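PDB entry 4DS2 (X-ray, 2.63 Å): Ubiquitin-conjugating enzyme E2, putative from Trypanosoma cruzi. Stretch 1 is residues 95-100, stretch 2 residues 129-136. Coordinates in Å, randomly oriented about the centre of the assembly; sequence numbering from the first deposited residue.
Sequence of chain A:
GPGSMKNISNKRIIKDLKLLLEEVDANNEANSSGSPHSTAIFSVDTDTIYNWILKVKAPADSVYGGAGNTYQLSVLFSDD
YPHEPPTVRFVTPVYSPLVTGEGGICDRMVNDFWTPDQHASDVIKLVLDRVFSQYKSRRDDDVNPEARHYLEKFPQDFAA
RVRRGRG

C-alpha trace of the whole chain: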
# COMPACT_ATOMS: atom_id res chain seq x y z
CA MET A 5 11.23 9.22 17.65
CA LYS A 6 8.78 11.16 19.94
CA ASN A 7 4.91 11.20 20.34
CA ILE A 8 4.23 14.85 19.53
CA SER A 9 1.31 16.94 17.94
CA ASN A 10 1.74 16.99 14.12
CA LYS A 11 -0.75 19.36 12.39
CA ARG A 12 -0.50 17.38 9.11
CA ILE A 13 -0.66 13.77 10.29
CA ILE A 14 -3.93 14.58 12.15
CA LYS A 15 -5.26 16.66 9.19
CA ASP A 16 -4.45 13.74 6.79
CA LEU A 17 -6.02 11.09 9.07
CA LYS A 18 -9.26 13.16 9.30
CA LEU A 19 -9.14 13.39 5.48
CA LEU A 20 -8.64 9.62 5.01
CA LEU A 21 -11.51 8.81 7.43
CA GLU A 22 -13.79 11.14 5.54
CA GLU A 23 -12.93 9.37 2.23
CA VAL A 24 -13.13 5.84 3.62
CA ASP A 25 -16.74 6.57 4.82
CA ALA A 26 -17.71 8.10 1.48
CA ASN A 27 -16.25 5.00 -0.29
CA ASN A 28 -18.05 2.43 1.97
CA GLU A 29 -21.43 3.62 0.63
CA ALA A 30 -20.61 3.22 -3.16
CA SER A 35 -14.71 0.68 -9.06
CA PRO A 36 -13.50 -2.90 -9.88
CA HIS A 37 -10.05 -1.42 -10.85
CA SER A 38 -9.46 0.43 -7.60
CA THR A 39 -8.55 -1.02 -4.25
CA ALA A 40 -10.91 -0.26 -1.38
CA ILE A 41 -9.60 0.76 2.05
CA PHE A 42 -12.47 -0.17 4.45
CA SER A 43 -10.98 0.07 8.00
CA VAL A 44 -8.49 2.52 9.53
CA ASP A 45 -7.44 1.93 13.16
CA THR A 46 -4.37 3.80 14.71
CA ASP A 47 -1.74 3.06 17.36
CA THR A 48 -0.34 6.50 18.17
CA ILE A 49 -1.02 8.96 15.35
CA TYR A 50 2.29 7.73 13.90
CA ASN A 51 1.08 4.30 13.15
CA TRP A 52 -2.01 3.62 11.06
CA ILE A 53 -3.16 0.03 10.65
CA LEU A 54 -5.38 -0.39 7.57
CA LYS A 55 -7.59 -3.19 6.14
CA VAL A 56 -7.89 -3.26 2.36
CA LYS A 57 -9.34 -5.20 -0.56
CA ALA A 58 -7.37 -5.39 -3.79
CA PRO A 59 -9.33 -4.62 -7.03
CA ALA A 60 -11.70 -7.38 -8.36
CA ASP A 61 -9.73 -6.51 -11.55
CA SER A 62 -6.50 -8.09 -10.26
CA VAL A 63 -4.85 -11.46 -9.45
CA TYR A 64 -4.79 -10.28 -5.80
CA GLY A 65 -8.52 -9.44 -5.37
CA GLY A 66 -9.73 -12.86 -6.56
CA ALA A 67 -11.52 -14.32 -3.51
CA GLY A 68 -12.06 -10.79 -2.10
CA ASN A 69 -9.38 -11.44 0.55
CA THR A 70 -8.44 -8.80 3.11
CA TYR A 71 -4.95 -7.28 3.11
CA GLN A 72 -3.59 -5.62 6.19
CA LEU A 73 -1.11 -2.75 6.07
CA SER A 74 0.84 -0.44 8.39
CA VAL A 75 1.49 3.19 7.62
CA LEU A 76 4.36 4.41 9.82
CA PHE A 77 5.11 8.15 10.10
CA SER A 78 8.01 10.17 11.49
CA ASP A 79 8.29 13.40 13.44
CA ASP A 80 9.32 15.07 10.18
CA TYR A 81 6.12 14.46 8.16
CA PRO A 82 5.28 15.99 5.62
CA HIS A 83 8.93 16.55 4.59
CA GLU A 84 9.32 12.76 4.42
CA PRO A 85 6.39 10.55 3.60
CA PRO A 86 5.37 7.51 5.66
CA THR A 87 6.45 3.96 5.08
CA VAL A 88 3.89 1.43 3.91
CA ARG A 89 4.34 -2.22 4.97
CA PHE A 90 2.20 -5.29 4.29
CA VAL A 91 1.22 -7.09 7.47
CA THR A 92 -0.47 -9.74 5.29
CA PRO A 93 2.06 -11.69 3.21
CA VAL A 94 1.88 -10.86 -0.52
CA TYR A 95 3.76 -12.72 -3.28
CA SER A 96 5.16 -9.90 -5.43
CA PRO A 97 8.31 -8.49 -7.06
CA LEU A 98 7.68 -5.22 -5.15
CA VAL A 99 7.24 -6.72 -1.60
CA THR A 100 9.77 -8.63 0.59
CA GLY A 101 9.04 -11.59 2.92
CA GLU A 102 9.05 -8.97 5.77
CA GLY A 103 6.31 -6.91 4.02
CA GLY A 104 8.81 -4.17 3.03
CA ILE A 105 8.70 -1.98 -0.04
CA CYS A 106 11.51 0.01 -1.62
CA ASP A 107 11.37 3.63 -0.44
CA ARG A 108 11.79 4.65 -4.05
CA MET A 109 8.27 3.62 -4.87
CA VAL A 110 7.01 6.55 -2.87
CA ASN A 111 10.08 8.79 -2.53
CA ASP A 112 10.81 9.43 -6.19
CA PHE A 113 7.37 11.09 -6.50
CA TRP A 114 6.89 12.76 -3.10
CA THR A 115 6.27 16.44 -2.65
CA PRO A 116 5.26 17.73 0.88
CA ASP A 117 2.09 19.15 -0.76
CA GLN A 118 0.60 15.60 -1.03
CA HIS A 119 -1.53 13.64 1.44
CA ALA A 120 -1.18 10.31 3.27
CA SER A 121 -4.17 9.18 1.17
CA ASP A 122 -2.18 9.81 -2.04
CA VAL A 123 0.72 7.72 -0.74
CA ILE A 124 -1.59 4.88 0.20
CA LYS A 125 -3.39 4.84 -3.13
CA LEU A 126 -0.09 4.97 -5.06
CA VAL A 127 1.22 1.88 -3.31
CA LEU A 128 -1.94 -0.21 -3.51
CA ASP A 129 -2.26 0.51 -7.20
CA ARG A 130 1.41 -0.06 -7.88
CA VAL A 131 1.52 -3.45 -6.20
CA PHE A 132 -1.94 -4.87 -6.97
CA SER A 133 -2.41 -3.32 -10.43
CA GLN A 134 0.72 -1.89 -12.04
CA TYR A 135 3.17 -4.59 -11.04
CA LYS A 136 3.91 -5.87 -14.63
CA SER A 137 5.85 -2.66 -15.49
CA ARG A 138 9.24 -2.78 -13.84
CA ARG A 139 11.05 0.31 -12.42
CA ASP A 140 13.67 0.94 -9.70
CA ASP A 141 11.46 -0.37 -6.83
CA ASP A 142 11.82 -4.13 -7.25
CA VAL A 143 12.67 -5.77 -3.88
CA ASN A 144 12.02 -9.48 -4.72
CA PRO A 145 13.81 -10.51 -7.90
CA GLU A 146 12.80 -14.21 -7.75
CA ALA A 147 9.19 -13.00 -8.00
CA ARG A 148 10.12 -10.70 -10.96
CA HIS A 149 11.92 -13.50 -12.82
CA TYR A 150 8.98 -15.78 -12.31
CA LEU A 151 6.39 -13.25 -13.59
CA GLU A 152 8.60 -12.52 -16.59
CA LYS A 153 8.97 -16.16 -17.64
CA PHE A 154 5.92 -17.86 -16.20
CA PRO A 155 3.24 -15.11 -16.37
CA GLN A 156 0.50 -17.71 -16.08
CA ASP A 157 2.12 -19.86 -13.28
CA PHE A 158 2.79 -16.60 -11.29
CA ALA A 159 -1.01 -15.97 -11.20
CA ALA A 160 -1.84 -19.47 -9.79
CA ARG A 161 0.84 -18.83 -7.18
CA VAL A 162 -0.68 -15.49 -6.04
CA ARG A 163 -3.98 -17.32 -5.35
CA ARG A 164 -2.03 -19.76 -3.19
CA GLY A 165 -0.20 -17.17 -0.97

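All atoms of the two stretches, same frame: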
# COMPACT_ATOMS: atom_id res chain seq x y z
N TYR A 95 2.74 -12.29 -2.33
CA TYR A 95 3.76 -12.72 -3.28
C TYR A 95 3.81 -11.63 -4.36
O TYR A 95 2.81 -11.32 -4.99
CB TYR A 95 3.48 -14.12 -3.83
CG TYR A 95 4.59 -14.66 -4.72
CD1 TYR A 95 5.79 -15.10 -4.16
CD2 TYR A 95 4.45 -14.72 -6.12
CE1 TYR A 95 6.81 -15.58 -4.97
CE2 TYR A 95 5.46 -15.21 -6.94
CZ TYR A 95 6.66 -15.64 -6.37
OH TYR A 95 7.70 -16.14 -7.14
N SER A 96 4.99 -11.04 -4.54
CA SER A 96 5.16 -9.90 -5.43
C SER A 96 6.63 -9.60 -5.64
O SER A 96 7.45 -9.80 -4.72
CB SER A 96 4.48 -8.67 -4.83
OG SER A 96 4.97 -7.47 -5.41
N PRO A 97 6.97 -9.06 -6.84
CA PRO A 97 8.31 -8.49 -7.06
C PRO A 97 8.60 -7.23 -6.24
O PRO A 97 9.77 -6.87 -6.03
CB PRO A 97 8.29 -8.11 -8.55
CG PRO A 97 6.97 -8.59 -9.12
CD PRO A 97 6.06 -8.80 -7.98
N LEU A 98 7.54 -6.55 -5.79
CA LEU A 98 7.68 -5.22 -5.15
C LEU A 98 7.67 -5.30 -3.57
O LEU A 98 8.04 -4.34 -2.87
CB LEU A 98 6.64 -4.24 -5.76
CG LEU A 98 6.64 -3.94 -7.30
CD1 LEU A 98 5.30 -3.33 -7.73
CD2 LEU A 98 7.77 -3.02 -7.73
N VAL A 99 7.34 -6.48 -3.05
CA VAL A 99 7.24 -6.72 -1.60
C VAL A 99 8.20 -7.84 -1.12
O VAL A 99 8.30 -8.89 -1.75
CB VAL A 99 5.80 -7.13 -1.21
CG1 VAL A 99 5.68 -7.22 0.32
CG2 VAL A 99 4.78 -6.18 -1.82
N THR A 100 8.87 -7.61 0.00
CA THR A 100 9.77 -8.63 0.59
C THR A 100 8.98 -9.65 1.46
O THR A 100 7.77 -9.49 1.68
CB THR A 100 10.90 -7.98 1.44
OG1 THR A 100 10.39 -7.58 2.72
CG2 THR A 100 11.51 -6.79 0.75
N ASP A 129 -2.17 0.59 -5.77
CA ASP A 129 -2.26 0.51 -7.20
C ASP A 129 -0.99 -0.07 -7.83
O ASP A 129 -1.03 -0.88 -8.78
CB ASP A 129 -2.52 1.90 -7.78
CG ASP A 129 -2.31 1.94 -9.28
OD1 ASP A 129 -3.03 1.20 -10.02
OD2 ASP A 129 -1.42 2.71 -9.71
N ARG A 130 0.14 0.38 -7.34
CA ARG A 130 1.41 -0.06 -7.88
C ARG A 130 1.59 -1.56 -7.72
O ARG A 130 1.98 -2.25 -8.63
CB ARG A 130 2.55 0.73 -7.21
CG ARG A 130 3.93 0.26 -7.53
CD ARG A 130 4.23 0.32 -9.00
NE ARG A 130 5.60 -0.12 -9.21
CZ ARG A 130 6.12 -0.41 -10.40
NH1 ARG A 130 5.38 -0.33 -11.50
NH2 ARG A 130 7.39 -0.80 -10.49
N VAL A 131 1.28 -2.05 -6.53
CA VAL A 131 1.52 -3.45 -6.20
C VAL A 131 0.44 -4.42 -6.72
O VAL A 131 0.75 -5.48 -7.28
CB VAL A 131 1.69 -3.58 -4.70
CG1 VAL A 131 1.76 -5.06 -4.28
CG2 VAL A 131 2.96 -2.82 -4.31
N PHE A 132 -0.82 -4.02 -6.56
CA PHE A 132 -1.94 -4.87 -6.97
C PHE A 132 -2.27 -4.80 -8.47
O PHE A 132 -2.83 -5.75 -9.05
CB PHE A 132 -3.19 -4.48 -6.16
CG PHE A 132 -3.14 -4.88 -4.71
CD1 PHE A 132 -2.40 -5.99 -4.27
CD2 PHE A 132 -3.91 -4.19 -3.78
CE1 PHE A 132 -2.39 -6.37 -2.95
CE2 PHE A 132 -3.92 -4.58 -2.45
CZ PHE A 132 -3.16 -5.67 -2.04
N SER A 133 -1.95 -3.64 -9.08
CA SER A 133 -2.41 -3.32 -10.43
C SER A 133 -1.34 -2.96 -11.44
O SER A 133 -1.49 -3.33 -12.59
CB SER A 133 -3.47 -2.24 -10.37
OG SER A 133 -4.69 -2.85 -10.04
N GLN A 134 -0.27 -2.27 -11.05
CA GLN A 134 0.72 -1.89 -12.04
C GLN A 134 2.02 -2.64 -11.86
O GLN A 134 3.07 -2.17 -12.24
CB GLN A 134 1.00 -0.38 -12.00
CG GLN A 134 -0.23 0.53 -12.09
CD GLN A 134 -1.06 0.40 -13.39
OE1 GLN A 134 -0.60 -0.15 -14.40
NE2 GLN A 134 -2.28 0.97 -13.38
N TYR A 135 1.95 -3.85 -11.35
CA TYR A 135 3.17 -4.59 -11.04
C TYR A 135 3.96 -5.05 -12.26
O TYR A 135 5.21 -5.15 -12.16
CB TYR A 135 2.88 -5.81 -10.16
CG TYR A 135 1.80 -6.73 -10.70
CD1 TYR A 135 0.45 -6.45 -10.46
CD2 TYR A 135 2.13 -7.84 -11.45
CE1 TYR A 135 -0.54 -7.26 -10.96
CE2 TYR A 135 1.14 -8.68 -11.95
CZ TYR A 135 -0.20 -8.39 -11.70
OH TYR A 135 -1.20 -9.21 -12.16
N LYS A 136 3.27 -5.35 -13.38
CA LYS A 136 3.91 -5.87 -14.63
C LYS A 136 4.99 -4.95 -15.19
O LYS A 136 5.92 -5.45 -15.82
CB LYS A 136 2.89 -6.17 -15.74
CG LYS A 136 1.99 -7.36 -15.47
CD LYS A 136 1.33 -7.92 -16.73
CE LYS A 136 0.10 -8.79 -16.42
NZ LYS A 136 -1.21 -8.12 -16.12
O HOH W 1 2.97 -7.44 -7.12

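Contact between the loop 95-100 and the end of a helix with the turn that follows it (129-136) in a putative ubiquitin-conjugating enzyme E2. No direct hydrogen bond joins the two stretches; together they bury 266 Å², and the contact is largely apolar, with one bridging water. Tyr95 stays out of reach of the second stretch. Ser96 points toward the helix, and its hydroxyl serves both loop and interface. Ser96 OG accepts a hydrogen bond from the backbone N of Leu98 (2.8 Å), closing a tight local turn around Pro97. Ser96 OG also lies 2.6 Å from the O of water 1, which in turn donates to Val131 O at 3.0 Å, so the solvent molecule links the loop to the helix backbone. Ser96 OG also packs 4.2 Å from Val131 CG1. Pro97 points toward the second stretch and loses some surface to it, but the nearest approach of its side chain is 4.9 Å, from Pro97 CD to Tyr135 CB. Leu98 is the centre of the contact, with 89 Å² covered, the largest share of any residue here. Its chi1 m, chi2 t rotamer sends CD1 between helix and turn: Leu98 CD1 lies 4.1 Å from Val131 CA and 4.2 Å from Val131 CG2, and also 4.1 Å from Tyr135 CA and 4.2 Å from Tyr135 CB. The Tyr135 ring itself leads away, so Leu98 meets the base of that side chain. Arg130 leaves its CA sideways, yet its end, bent at chi2 (p), comes nearer, placing Arg130 NE 3.5 Å from Leu98 CD1; the methyl approaches the guanidinium obliquely, while NE is hydrogen-bonded elsewhere in the structure. Val99 completes the apolar patch, Val99 CG2 lying 4.1 Å from Val131 CG1, so that Val131 meets Ser96, Leu98 and Val99 alike. Thr100 is already beyond contact.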